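Local coordinates for protein PncC family amidohydrolase (Enterobacter asburiae, PDB 6L19) that probably hydrolyses the amide of nicotinamide mononucleotide, giving nicotinic acid mononucleotide, at residues P75-L78 / E79-A83. The protein carries 3 engineered substitutions. Residues are numbered along the deposited sequence; the frame is centred on the assembly and turned at random. Where two conformers were deposited one is given.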
loop_
_atom_site.group_PDB
_atom_site.type_symbol
_atom_site.label_atom_id
_atom_site.label_comp_id
_atom_site.label_asym_id
_atom_site.label_seq_id
_atom_site.Cartn_x
_atom_site.Cartn_y
_atom_site.Cartn_z
ATOM N N PRO A 75 17.889 -6.204 -12.747
ATOM C CA PRO A 75 18.541 -4.961 -13.210
ATOM C C PRO A 75 18.511 -4.807 -14.719
ATOM O O PRO A 75 18.298 -3.700 -15.236
ATOM C CB PRO A 75 19.982 -5.089 -12.689
ATOM C CG PRO A 75 19.982 -6.249 -11.720
ATOM C CD PRO A 75 18.800 -7.103 -12.008
ATOM N N GLU A 76 18.701 -5.911 -15.436
ATOM C CA GLU A 76 18.718 -5.876 -16.894
ATOM C C GLU A 76 17.362 -5.478 -17.455
ATOM O O GLU A 76 17.291 -4.775 -18.467
ATOM C CB GLU A 76 19.148 -7.242 -17.440
ATOM C CG GLU A 76 20.508 -7.683 -16.910
ATOM C CD GLU A 76 20.407 -8.648 -15.716
ATOM O OE1 GLU A 76 19.487 -8.499 -14.875
ATOM O OE2 GLU A 76 21.262 -9.565 -15.622
ATOM N N THR A 77 16.278 -5.952 -16.840
ATOM C CA THR A 77 14.945 -5.511 -17.235
ATOM C C THR A 77 14.809 -4.004 -17.071
ATOM O O THR A 77 14.314 -3.310 -17.963
ATOM C CB THR A 77 13.882 -6.246 -16.403
ATOM O OG1 THR A 77 13.980 -7.658 -16.631
ATOM C CG2 THR A 77 12.460 -5.752 -16.758
ATOM N N LEU A 78 15.268 -3.473 -15.937
ATOM C CA LEU A 78 15.164 -2.038 -15.722
ATOM C C LEU A 78 16.012 -1.266 -16.735
ATOM O O LEU A 78 15.570 -0.239 -17.270
ATOM C CB LEU A 78 15.563 -1.703 -14.287
ATOM C CG LEU A 78 14.546 -2.154 -13.223
ATOM C CD1 LEU A 78 15.090 -1.947 -11.827
ATOM C CD2 LEU A 78 13.230 -1.397 -13.361
ATOM N N GLU A 79 17.218 -1.757 -17.037
ATOM C CA GLU A 79 18.085 -1.039 -17.970
ATOM C C GLU A 79 17.543 -1.108 -19.400
ATOM O O GLU A 79 17.535 -0.102 -20.111
ATOM C CB GLU A 79 19.516 -1.592 -17.897
ATOM C CG GLU A 79 20.185 -1.564 -16.494
ATOM C CD GLU A 79 20.715 -0.183 -16.087
ATOM O OE1 GLU A 79 20.546 0.759 -16.888
ATOM O OE2 GLU A 79 21.301 -0.035 -14.968
ATOM N N ARG A 80 17.079 -2.281 -19.833
ATOM C CA ARG A 80 16.611 -2.425 -21.206
ATOM C C ARG A 80 15.259 -1.763 -21.444
ATOM O O ARG A 80 15.035 -1.195 -22.520
ATOM C CB ARG A 80 16.530 -3.900 -21.583
ATOM C CG ARG A 80 17.878 -4.516 -21.839
ATOM C CD ARG A 80 17.822 -6.017 -21.736
ATOM N NE ARG A 80 19.005 -6.538 -21.055
ATOM C CZ ARG A 80 19.652 -7.643 -21.413
ATOM N NH1 ARG A 80 20.719 -8.048 -20.730
ATOM N NH2 ARG A 80 19.227 -8.348 -22.452
ATOM N N PHE A 81 14.332 -1.836 -20.478
ATOM C CA PHE A 81 12.959 -1.421 -20.739
ATOM C C PHE A 81 12.445 -0.312 -19.842
ATOM O O PHE A 81 11.336 0.175 -20.084
ATOM C CB PHE A 81 12.012 -2.620 -20.627
ATOM C CG PHE A 81 12.420 -3.788 -21.464
ATOM C CD1 PHE A 81 12.276 -3.756 -22.847
ATOM C CD2 PHE A 81 12.957 -4.910 -20.879
ATOM C CE1 PHE A 81 12.661 -4.825 -23.614
ATOM C CE2 PHE A 81 13.334 -5.991 -21.646
ATOM C CZ PHE A 81 13.184 -5.945 -23.015
ATOM N N THR A 82 13.213 0.111 -18.837
ATOM C CA THR A 82 12.795 1.049 -17.792
ATOM C C THR A 82 11.717 0.447 -16.889
ATOM O O THR A 82 11.114 -0.586 -17.202
ATOM C CB THR A 82 12.278 2.391 -18.350
ATOM O OG1 THR A 82 10.898 2.259 -18.756
ATOM C CG2 THR A 82 13.150 2.901 -19.524
ATOM N N ALA A 83 11.473 1.120 -15.763
ATOM C CA ALA A 83 10.453 0.676 -14.824
ATOM C C ALA A 83 9.051 0.771 -15.415
ATOM O O ALA A 83 8.151 0.035 -14.991
ATOM C CB ALA A 83 10.540 1.501 -13.542
#
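The short surface helix 75-81 ends here, and L78 and T82 meet at its C-terminal turn. Four successive i to i+4 backbone bonds tie the segments together: E79 N to P75 O, R80 N to E76 O, F81 N to T77 O and T82 N to L78 O, each with N and O 2.9 Å apart. The last is the most bent of the four, with an angle of 132° at the hydrogen and the donor above the carbonyl plane; T82, with positive phi (67°), is the first residue to leave helical geometry. Just past this turn A83 comes back beside L78, with L78 CD2 4.0 Å from A83 CB.

Along the outer side, E76 and R80 run side by side in the same direction. The start of the arginine chain crosses the carbonyl oxygen of E76, with R80 CG 3.4 Å from E76 O, and R80 NE lies alongside E76 CB, 3.7 Å away. The glutamate chain bends at chi2 (98°), and its carboxylate forms a salt bridge with R74; E76 OE2 stays 5.4 Å from R80 NH1, so the opposite charges attract at most from a distance. The F81 ring approaches T77 obliquely, its CD2 3.6 Å from T77 O, while R80 CB lies over one face near the rim.

T77 OG1 bonds to E91 and L78 touches T88, which docks the helix against helix 86-100. After the turn, T82 O accepts bonds from S85 OG, just before helix 86-100, and T88 OG1, in its first turn, and A83 O is bonded by S109 from strand 104-110. This is a helix C-terminus closed by a residue of positive phi and extended psi, here linking the consecutive helices 75-81 and 86-100.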